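Local coordinates for RNA-binding protein (Sulfolobus solfataricus, PDB 2NRQ) that is of unknown function but belongs to an archaeal family that resembles RNA-binding proteins in structure yet probably does not bind RNA, at residues Lys22-Ile27 against Tyr105-Glu109; Ile76-Met82 against Leu141-Arg145. One frame throughout, in Å; residues are numbered along the deposited sequence.

How the interactions relate
The segments alternate along the chain: 22-27, then 76-82, then 105-109, then 141-145, so the two contacts interleave. Interaction 1 crosses two helices almost at right angles beside the antiparallel sheet and is largely buried. Interaction 2 pairs two nearly antiparallel helices farther from the middle of the molecule and is only partly buried. The centres of interaction 1 and interaction 2 lie about 22 Å apart and the nearest atoms of interaction 1 and interaction 2 about 7 Å apart, so they do not touch directly. The loop after helix 103-109 joins them: Arg111 hydrogen-bonds through its backbone to Tyr105 of interaction 1 and forms a salt bridge with Glu77 of interaction 2, while Val113 is touched by Tyr105 and Glu80.

Interaction 1 (Lys22-Ile27 against Tyr105-Glu109); sequences KIVNTI and YLIAE
Both segments are helical and cross almost perpendicularly: the axes of Lys22-Ile27 and Tyr105-Glu109 approach to 9.5 Å, with 82° between their N-to-C directions. Thr26 and Ile107 sit at the crossing, their CA atoms 5.8 Å apart, and both CA-to-CB bonds point across the gap. Thr26 takes the m rotamer, which turns OG1 back along its own helix to donate a hydrogen bond to Lys22 O at 2.7 Å. With its hydroxyl satisfied there, Thr26 can pack closely: OG1 lies 3.3 Å from Ile107 CG2, and Thr26 CG2 lies 3.5 Å from Leu106 O. Ile107, in the p rotamer with chi1 near 44°, directs CG2 into the first helix, 3.8 Å from Ile23 CA and 4.2 Å from Ile23 CG1. On the more deeply buried side, Ile27 CG1 meets Leu106 CD2 at 4.3 Å. At the exposed side, Lys22 bends its chain (t, m, t, m) over Ile107, bringing Lys22 CE within 3.0 Å of Ile107 O and 3.5 Å of Ile107 CB. The contact is thus mainly van der Waals packing, and it buries 260 Å² in all. Ile27 and Leu106 both reach Ile121 on strand 121-126, while Ile23 and Ile27 rest on strand 7-14, as expected of an alpha+beta fold whose helix 20-30 packs on an antiparallel sheet, with the short helix 103-109 crossing helix 20-30.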
loop_
_atom_site.group_PDB
_atom_site.type_symbol
_atom_site.label_atom_id
_atom_site.label_comp_id
_atom_site.label_asym_id
_atom_site.label_seq_id
_atom_site.Cartn_x
_atom_site.Cartn_y
_atom_site.Cartn_z
ATOM N N LYS A 22 12.317 -2.620 -11.205
ATOM C CA LYS A 22 12.673 -3.127 -9.895
ATOM C C LYS A 22 11.479 -2.963 -8.949
ATOM O O LYS A 22 11.126 -3.889 -8.222
ATOM C CB LYS A 22 13.891 -2.348 -9.381
ATOM C CG LYS A 22 14.640 -2.987 -8.228
ATOM C CD LYS A 22 13.792 -3.036 -6.976
ATOM C CE LYS A 22 14.482 -3.868 -5.925
ATOM N NZ LYS A 22 14.897 -5.189 -6.500
ATOM N N ILE A 23 10.857 -1.786 -8.965
ATOM C CA ILE A 23 9.700 -1.514 -8.109
ATOM C C ILE A 23 8.479 -2.380 -8.468
ATOM O O ILE A 23 7.834 -2.969 -7.593
ATOM C CB ILE A 23 9.294 -0.028 -8.192
ATOM C CG1 ILE A 23 10.470 0.855 -7.794
ATOM C CG2 ILE A 23 8.114 0.255 -7.273
ATOM C CD1 ILE A 23 10.234 2.350 -8.031
ATOM N N VAL A 24 8.174 -2.450 -9.762
ATOM C CA VAL A 24 7.042 -3.233 -10.258
ATOM C C VAL A 24 7.166 -4.675 -9.820
ATOM O O VAL A 24 6.238 -5.235 -9.233
ATOM C CB VAL A 24 6.970 -3.219 -11.818
ATOM C CG1 VAL A 24 5.831 -4.123 -12.304
ATOM C CG2 VAL A 24 6.763 -1.799 -12.319
ATOM N N ASN A 25 8.320 -5.271 -10.117
ATOM C CA ASN A 25 8.552 -6.661 -9.758
ATOM C C ASN A 25 8.430 -6.839 -8.267
ATOM O O ASN A 25 7.757 -7.768 -7.802
ATOM C CB ASN A 25 9.927 -7.127 -10.207
ATOM C CG ASN A 25 10.121 -7.007 -11.699
ATOM O OD1 ASN A 25 9.176 -7.186 -12.477
ATOM N ND2 ASN A 25 11.355 -6.715 -12.117
ATOM N N THR A 26 9.069 -5.943 -7.518
ATOM C CA THR A 26 9.004 -6.025 -6.069
ATOM C C THR A 26 7.550 -6.034 -5.623
ATOM O O THR A 26 7.127 -6.931 -4.889
ATOM C CB THR A 26 9.730 -4.843 -5.382
ATOM O OG1 THR A 26 11.128 -4.902 -5.675
ATOM C CG2 THR A 26 9.550 -4.912 -3.868
ATOM N N ILE A 27 6.779 -5.049 -6.071
ATOM C CA ILE A 27 5.375 -4.978 -5.670
ATOM C C ILE A 27 4.529 -6.162 -6.140
ATOM O O ILE A 27 3.781 -6.748 -5.358
ATOM C CB ILE A 27 4.729 -3.662 -6.143
ATOM C CG1 ILE A 27 5.434 -2.476 -5.471
ATOM C CG2 ILE A 27 3.249 -3.670 -5.826
ATOM C CD1 ILE A 27 4.801 -1.135 -5.729
ATOM N N TYR A 105 12.561 0.761 1.705
ATOM C CA TYR A 105 12.459 -0.432 2.527
ATOM C C TYR A 105 11.847 -1.661 1.867
ATOM O O TYR A 105 12.266 -2.789 2.144
ATOM C CB TYR A 105 11.674 -0.118 3.794
ATOM C CG TYR A 105 12.518 0.492 4.879
ATOM C CD1 TYR A 105 13.480 -0.263 5.540
ATOM C CD2 TYR A 105 12.364 1.825 5.240
ATOM C CE1 TYR A 105 14.262 0.288 6.532
ATOM C CE2 TYR A 105 13.142 2.387 6.227
ATOM C CZ TYR A 105 14.090 1.615 6.874
ATOM O OH TYR A 105 14.857 2.174 7.872
ATOM N N LEU A 106 10.856 -1.460 1.003
ATOM C CA LEU A 106 10.209 -2.598 0.360
ATOM C C LEU A 106 11.058 -3.210 -0.751
ATOM O O LEU A 106 11.186 -4.427 -0.839
ATOM C CB LEU A 106 8.846 -2.199 -0.208
ATOM C CG LEU A 106 7.935 -3.408 -0.439
ATOM C CD1 LEU A 106 7.215 -3.734 0.861
ATOM C CD2 LEU A 106 6.926 -3.126 -1.534
ATOM N N ILE A 107 11.643 -2.370 -1.594
ATOM C CA ILE A 107 12.460 -2.870 -2.691
ATOM C C ILE A 107 13.851 -3.322 -2.250
ATOM O O ILE A 107 14.484 -4.154 -2.906
ATOM C CB ILE A 107 12.599 -1.808 -3.808
ATOM C CG1 ILE A 107 12.871 -0.439 -3.193
ATOM C CG2 ILE A 107 11.336 -1.772 -4.649
ATOM C CD1 ILE A 107 12.898 0.694 -4.186
ATOM N N ALA A 108 14.324 -2.783 -1.133
ATOM C CA ALA A 108 15.640 -3.140 -0.639
ATOM C C ALA A 108 15.624 -4.228 0.430
ATOM O O ALA A 108 16.600 -4.968 0.563
ATOM C CB ALA A 108 16.343 -1.908 -0.119
ATOM N N GLU A 109 14.528 -4.348 1.179
ATOM C CA GLU A 109 14.445 -5.362 2.233
ATOM C C GLU A 109 13.095 -6.049 2.370
ATOM O O GLU A 109 12.827 -6.665 3.395
ATOM C CB GLU A 109 14.805 -4.744 3.586
ATOM C CG GLU A 109 16.225 -4.221 3.667
ATOM C CD GLU A 109 16.468 -3.394 4.908
ATOM O OE1 GLU A 109 16.339 -3.940 6.029
ATOM O OE2 GLU A 109 16.789 -2.194 4.756
#

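Interaction 2 (Ile76-Met82 against Leu141-Arg145)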
loop_
_atom_site.group_PDB
_atom_site.type_symbol
_atom_site.label_atom_id
_atom_site.label_comp_id
_atom_site.label_asym_id
_atom_site.label_seq_id
_atom_site.Cartn_x
_atom_site.Cartn_y
_atom_site.Cartn_z
ATOM N N ILE A 76 3.357 -7.049 7.643
ATOM C CA ILE A 76 3.896 -5.939 8.416
ATOM C C ILE A 76 4.395 -6.394 9.794
ATOM O O ILE A 76 3.800 -7.272 10.423
ATOM C CB ILE A 76 2.833 -4.838 8.596
ATOM C CG1 ILE A 76 3.493 -3.562 9.105
ATOM C CG2 ILE A 76 1.757 -5.302 9.565
ATOM C CD1 ILE A 76 2.538 -2.399 9.232
ATOM N N GLU A 77 5.498 -5.807 10.253
ATOM C CA GLU A 77 6.039 -6.141 11.566
ATOM C C GLU A 77 5.129 -5.513 12.634
ATOM O O GLU A 77 4.515 -4.466 12.395
ATOM C CB GLU A 77 7.475 -5.634 11.686
ATOM C CG GLU A 77 7.705 -4.250 11.108
ATOM C CD GLU A 77 9.183 -3.901 10.997
ATOM O OE1 GLU A 77 9.929 -4.663 10.340
ATOM O OE2 GLU A 77 9.599 -2.862 11.561
ATOM N N THR A 78 5.028 -6.159 13.795
ATOM C CA THR A 78 4.161 -5.693 14.881
ATOM C C THR A 78 4.410 -4.243 15.283
ATOM O O THR A 78 3.482 -3.500 15.618
ATOM C CB THR A 78 4.322 -6.575 16.130
ATOM O OG1 THR A 78 4.927 -7.823 15.767
ATOM C CG2 THR A 78 2.962 -6.843 16.754
ATOM N N SER A 79 5.677 -3.854 15.261
ATOM C CA SER A 79 6.087 -2.502 15.600
ATOM C C SER A 79 5.277 -1.501 14.767
ATOM O O SER A 79 4.493 -0.715 15.307
ATOM C CB SER A 79 7.581 -2.362 15.314
ATOM O OG SER A 79 8.073 -1.118 15.751
ATOM N N GLU A 80 5.453 -1.560 13.449
ATOM C CA GLU A 80 4.749 -0.680 12.514
ATOM C C GLU A 80 3.225 -0.783 12.624
ATOM O O GLU A 80 2.517 0.214 12.441
ATOM C CB GLU A 80 5.180 -0.997 11.075
ATOM C CG GLU A 80 6.694 -0.994 10.850
ATOM C CD GLU A 80 7.332 0.382 10.984
ATOM O OE1 GLU A 80 8.578 0.462 10.972
ATOM O OE2 GLU A 80 6.603 1.384 11.097
ATOM N N LEU A 81 2.724 -1.983 12.912
ATOM C CA LEU A 81 1.281 -2.217 13.041
ATOM C C LEU A 81 0.699 -1.377 14.188
ATOM O O LEU A 81 -0.321 -0.684 14.034
ATOM C CB LEU A 81 1.009 -3.700 13.295
ATOM C CG LEU A 81 -0.463 -4.087 13.442
ATOM C CD1 LEU A 81 -1.276 -3.561 12.253
ATOM C CD2 LEU A 81 -0.570 -5.600 13.569
HETATM N N MSE A 82 1.359 -1.446 15.338
HETATM C CA MSE A 82 0.946 -0.678 16.494
HETATM C C MSE A 82 1.005 0.802 16.114
HETATM O O MSE A 82 0.085 1.583 16.415
HETATM C CB MSE A 82 1.892 -0.958 17.651
HETATM C CG MSE A 82 1.640 -0.064 18.852
HETATM SE SE MSE A 82 -0.167 -0.316 19.569
HETATM C CE MSE A 82 -1.030 1.281 18.906
ATOM N N LEU A 141 -5.891 -7.725 16.606
ATOM C CA LEU A 141 -4.798 -8.395 15.913
ATOM C C LEU A 141 -3.482 -8.029 16.577
ATOM O O LEU A 141 -2.661 -8.899 16.865
ATOM C CB LEU A 141 -4.749 -7.997 14.441
ATOM C CG LEU A 141 -3.607 -8.722 13.721
ATOM C CD1 LEU A 141 -3.805 -10.230 13.848
ATOM C CD2 LEU A 141 -3.557 -8.300 12.265
ATOM N N VAL A 142 -3.283 -6.733 16.799
ATOM C CA VAL A 142 -2.082 -6.243 17.468
ATOM C C VAL A 142 -2.010 -7.005 18.782
ATOM O O VAL A 142 -0.983 -7.594 19.126
ATOM C CB VAL A 142 -2.190 -4.728 17.779
ATOM C CG1 VAL A 142 -1.184 -4.335 18.850
ATOM C CG2 VAL A 142 -1.938 -3.920 16.520
ATOM N N ASN A 143 -3.132 -6.990 19.497
ATOM C CA ASN A 143 -3.270 -7.666 20.779
ATOM C C ASN A 143 -3.008 -9.157 20.617
ATOM O O ASN A 143 -2.292 -9.764 21.416
ATOM C CB ASN A 143 -4.677 -7.431 21.327
ATOM C CG ASN A 143 -4.924 -8.153 22.629
ATOM O OD1 ASN A 143 -5.570 -9.203 22.656
ATOM N ND2 ASN A 143 -4.404 -7.599 23.722
ATOM N N SER A 144 -3.580 -9.742 19.571
ATOM C CA SER A 144 -3.400 -11.162 19.303
ATOM C C SER A 144 -1.927 -11.506 19.109
ATOM O O SER A 144 -1.377 -12.351 19.812
ATOM C CB SER A 144 -4.185 -11.564 18.058
ATOM O OG SER A 144 -3.974 -12.933 17.752
ATOM N N ARG A 145 -1.293 -10.849 18.149
ATOM C CA ARG A 145 0.111 -11.099 17.879
ATOM C C ARG A 145 0.930 -11.169 19.153
ATOM O O ARG A 145 1.680 -12.128 19.369
ATOM C CB ARG A 145 0.679 -10.014 16.975
ATOM C CG ARG A 145 0.291 -10.165 15.524
ATOM C CD ARG A 145 1.178 -9.297 14.661
ATOM N NE ARG A 145 1.102 -9.665 13.254
ATOM C CZ ARG A 145 1.920 -9.188 12.324
ATOM N NH1 ARG A 145 2.869 -8.322 12.657
ATOM N NH2 ARG A 145 1.798 -9.591 11.067
#
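Leu81 is the heart of this contact. Its CA-to-CB bond points at the second helix, and Leu81 CG comes within 3.4 Å of Val142 CG2, a tight apolar approach. The same leucine also touches Leu141, CD2 to CD2 at 4.2 Å, and the aliphatic part of the arginine one turn on, with Leu81 CD2 4.2 Å from Arg145 CD. Leu141, Val142 and Arg145 therefore form the face on which Leu81 sits. Selenomethionine Met82 extends the apolar patch, its SE atom 4.2 Å from Val142 CG1; the nearest CA pair, 6.4 Å, also joins Met82 and Val142. Helices 78-85 and 134-145 make an antiparallel helix pair here: the short axes run at 152° to each other and come within 10.3 Å, and helix 62-73 adds a third partner, since Leu73 is touched by both Leu81 and Leu141. Because the directions are opposed, the C-terminal end of helix 134-145 lies next to the start of helix 78-85. Toward that end Thr78 CG2 packs 3.7 Å from Arg145 CD. The arginine side chain, nearly extended beyond chi1, passes on to the turn before the helix, where Arg145 NH1 donates a short hydrogen bond of 2.6 Å to Ile76 O and Arg145 NH2 a weak one of 3.1 Å to the same oxygen. Leu81 CD2 covers one face of the guanidinium, while Ile76 O lies at its edge. Glu77, at the N-cap position, has its CA-to-CB bond pointing away from the second helix, and its OE1 forms a salt bridge with Arg111.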